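Local coordinates for major capsid protein (Human herpesvirus 1, PDB 1NO7), which forms the hexons and pentons, the main building blocks of the herpes simplex virus 1 capsid, this fragment being its upper domain, at residues Ala195-Gln200 with Val434-Pro439. Residues are numbered along the deposited sequence; the frame is centred on the assembly and turned at random.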
ATOM      1  N   ALA A 195      18.001 -13.016  -5.509  1.00 34.41           N
ATOM      2  CA  ALA A 195      17.134 -14.039  -6.092  1.00 34.41           C
ATOM      3  C   ALA A 195      17.333 -15.390  -5.403  1.00 34.41           C
ATOM      4  O   ALA A 195      16.361 -16.032  -4.998  1.00 34.41           O
ATOM      5  CB  ALA A 195      17.398 -14.172  -7.593  1.00 18.15           C
ATOM      6  N   ARG A 196      18.588 -15.814  -5.259  1.00 46.36           N
ATOM      7  CA  ARG A 196      18.871 -17.096  -4.610  1.00 46.36           C
ATOM      8  C   ARG A 196      18.264 -17.069  -3.211  1.00 46.36           C
ATOM      9  O   ARG A 196      17.429 -17.907  -2.841  1.00 46.36           O
ATOM     10  CB  ARG A 196      20.381 -17.320  -4.506  1.00 76.30           C
ATOM     11  CG  ARG A 196      20.764 -18.657  -3.889  1.00 76.30           C
ATOM     12  CD  ARG A 196      22.176 -18.618  -3.307  1.00 76.30           C
ATOM     13  NE  ARG A 196      22.434 -19.774  -2.450  1.00 76.30           N
ATOM     14  CZ  ARG A 196      22.731 -20.988  -2.899  1.00 76.30           C
ATOM     15  NH1 ARG A 196      22.823 -21.212  -4.206  1.00 76.30           N
ATOM     16  NH2 ARG A 196      22.907 -21.985  -2.042  1.00 76.30           N
ATOM     17  N   LEU A 197      18.693 -16.075  -2.444  1.00 30.60           N
ATOM     18  CA  LEU A 197      18.229 -15.890  -1.075  1.00 30.60           C
ATOM     19  C   LEU A 197      16.724 -16.007  -0.962  1.00 30.60           C
ATOM     20  O   LEU A 197      16.201 -16.769  -0.138  1.00 30.60           O
ATOM     21  CB  LEU A 197      18.657 -14.516  -0.562  1.00 28.44           C
ATOM     22  CG  LEU A 197      18.081 -14.127   0.794  1.00 28.44           C
ATOM     23  CD1 LEU A 197      18.179 -15.305   1.756  1.00 28.44           C
ATOM     24  CD2 LEU A 197      18.851 -12.909   1.325  1.00 28.44           C
ATOM     25  N   VAL A 198      16.035 -15.229  -1.790  1.00 34.93           N
ATOM     26  CA  VAL A 198      14.576 -15.227  -1.803  1.00 34.93           C
ATOM     27  C   VAL A 198      13.980 -16.614  -2.021  1.00 34.93           C
ATOM     28  O   VAL A 198      13.180 -17.095  -1.204  1.00 34.93           O
ATOM     29  CB  VAL A 198      14.031 -14.313  -2.902  1.00 16.70           C
ATOM     30  CG1 VAL A 198      12.579 -14.655  -3.162  1.00 16.70           C
ATOM     31  CG2 VAL A 198      14.172 -12.850  -2.486  1.00 16.70           C
ATOM     32  N   VAL A 199      14.365 -17.249  -3.125  1.00 35.07           N
ATOM     33  CA  VAL A 199      13.842 -18.571  -3.432  1.00 35.07           C
ATOM     34  C   VAL A 199      13.871 -19.423  -2.169  1.00 35.07           C
ATOM     35  O   VAL A 199      12.974 -20.234  -1.931  1.00 35.07           O
ATOM     36  CB  VAL A 199      14.660 -19.291  -4.529  1.00 39.48           C
ATOM     37  CG1 VAL A 199      13.925 -20.561  -4.941  1.00 39.48           C
ATOM     38  CG2 VAL A 199      14.874 -18.380  -5.741  1.00 39.48           C
ATOM     39  N   GLN A 200      14.899 -19.216  -1.351  1.00 41.98           N
ATOM     40  CA  GLN A 200      15.022 -19.973  -0.110  1.00 41.98           C
ATOM     41  C   GLN A 200      13.887 -19.635   0.877  1.00 41.98           C
ATOM     42  O   GLN A 200      13.134 -20.531   1.301  1.00 41.98           O
ATOM     43  CB  GLN A 200      16.374 -19.695   0.553  1.00 63.81           C
ATOM     44  CG  GLN A 200      17.589 -19.926  -0.347  1.00 63.81           C
ATOM     45  CD  GLN A 200      18.701 -20.680   0.370  1.00 63.81           C
ATOM     46  OE1 GLN A 200      19.110 -20.309   1.474  1.00 63.81           O
ATOM     47  NE2 GLN A 200      19.192 -21.745  -0.258  1.00 63.81           N
ATOM     48  N   VAL A 434      12.913 -19.931   9.408  1.00 26.25           N
ATOM     49  CA  VAL A 434      13.380 -19.821   8.027  1.00 26.25           C
ATOM     50  C   VAL A 434      14.724 -20.560   7.836  1.00 26.25           C
ATOM     51  O   VAL A 434      15.584 -20.520   8.721  1.00 26.25           O
ATOM     52  CB  VAL A 434      13.624 -18.373   7.693  1.00 22.63           C
ATOM     53  CG1 VAL A 434      14.245 -18.258   6.301  1.00 22.63           C
ATOM     54  CG2 VAL A 434      12.319 -17.609   7.805  1.00 22.63           C
ATOM     55  N   VAL A 435      14.918 -21.201   6.684  1.00 50.27           N
ATOM     56  CA  VAL A 435      16.165 -21.927   6.426  1.00 50.27           C
ATOM     57  C   VAL A 435      16.941 -21.387   5.236  1.00 50.27           C
ATOM     58  O   VAL A 435      16.647 -21.706   4.081  1.00 50.27           O
ATOM     59  CB  VAL A 435      15.892 -23.418   6.202  1.00 36.80           C
ATOM     60  CG1 VAL A 435      17.164 -24.133   5.755  1.00 36.80           C
ATOM     61  CG2 VAL A 435      15.374 -24.008   7.498  1.00 36.80           C
ATOM     62  N   VAL A 436      17.947 -20.575   5.527  1.00 54.69           N
ATOM     63  CA  VAL A 436      18.775 -19.978   4.496  1.00 54.69           C
ATOM     64  C   VAL A 436      20.251 -20.288   4.737  1.00 54.69           C
ATOM     65  O   VAL A 436      20.756 -20.007   5.827  1.00 54.69           O
ATOM     66  CB  VAL A 436      18.608 -18.475   4.499  1.00 68.63           C
ATOM     67  CG1 VAL A 436      19.628 -17.839   3.586  1.00 68.63           C
ATOM     68  CG2 VAL A 436      17.216 -18.132   4.072  1.00 68.63           C
ATOM     69  N   ASP A 437      20.938 -20.844   3.731  1.00 48.15           N
ATOM     70  CA  ASP A 437      22.357 -21.175   3.860  1.00 48.15           C
ATOM     71  C   ASP A 437      23.267 -19.934   3.764  1.00 48.15           C
ATOM     72  O   ASP A 437      22.810 -18.824   3.442  1.00 48.15           O
ATOM     73  CB  ASP A 437      22.770 -22.208   2.807  1.00 83.44           C
ATOM     74  CG  ASP A 437      22.767 -21.644   1.397  1.00 83.44           C
ATOM     75  OD1 ASP A 437      23.233 -20.495   1.203  1.00 83.44           O
ATOM     76  OD2 ASP A 437      22.312 -22.362   0.477  1.00 83.44           O
ATOM     77  N   GLY A 438      24.556 -20.146   4.045  1.00 43.41           N
ATOM     78  CA  GLY A 438      25.544 -19.077   4.041  1.00 43.41           C
ATOM     79  C   GLY A 438      25.689 -18.210   2.798  1.00 43.41           C
ATOM     80  O   GLY A 438      25.543 -16.993   2.884  1.00 43.41           O
ATOM     81  N   PRO A 439      25.989 -18.793   1.628  1.00 66.49           N
ATOM     82  CA  PRO A 439      26.143 -17.991   0.410  1.00 66.49           C
ATOM     83  C   PRO A 439      24.937 -17.081   0.200  1.00 66.49           C
ATOM     84  O   PRO A 439      25.088 -15.877  -0.064  1.00 66.49           O
ATOM     85  CB  PRO A 439      26.262 -19.047  -0.688  1.00 47.67           C
ATOM     86  CG  PRO A 439      26.868 -20.218   0.028  1.00 47.67           C
ATOM     87  CD  PRO A 439      26.100 -20.230   1.327  1.00 47.67           C
TER
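Asp-437 OD2 takes hydrogen bonds from two side chains of helix 195-208, Arg-196 and Gln-200. Asp-437 is the N-cap of helix 438-442, and its other oxygen, OD1, accepts from the backbone N of Ala-440. The carboxylate therefore does two jobs: one oxygen caps its own helix and the other ties that helix start to a helix about 230 residues earlier in the chain.

The bond from Arg-196 NH2 to Asp-437 OD2 is a salt bridge of 2.6 Å. It reaches OD2 on the syn side, close to the carboxylate plane, and the oxygen lies near the guanidinium plane, at its edge. The two planes are turned 37° apart. Arg-196 is extended from CG to NE, and its NE passes 4.3 Å from Pro-439 CB.

Gln-200 NE2 meets Asp-437 OD2 from above the carboxylate plane, at 3.3 Å. The other end of this amide accepts from the backbone: Asp-437 N donates to Gln-200 OE1 at 3.0 Å, in the carbonyl plane. A bend at chi2 (-136°) brings CD of Gln-200 toward Asp-437, and one side-chain amide thus holds both the backbone and the carboxylate of the cap residue.

Beside these bonds Val-436 and Leu-197 make an apolar contact, and Gln-200 OE1 also lies against Val-436 CG1. Val-436 is buried and also touches Phe-429 and Met-441. Leu-197, which packs on Leu-180 and Leu-444 as well, crosses Val-436 at about a right angle. Arg-196 and Pro-439 lie at the exposed side. The arrangement is a helix N-cap residue joined through its carboxylate and its backbone N to a second helix of the upper domain, with a small apolar contact beside it. Leu-197 CD1 rests 3.4 Å from Val-436 CG1 and 3.8 Å from Val-436 CG2.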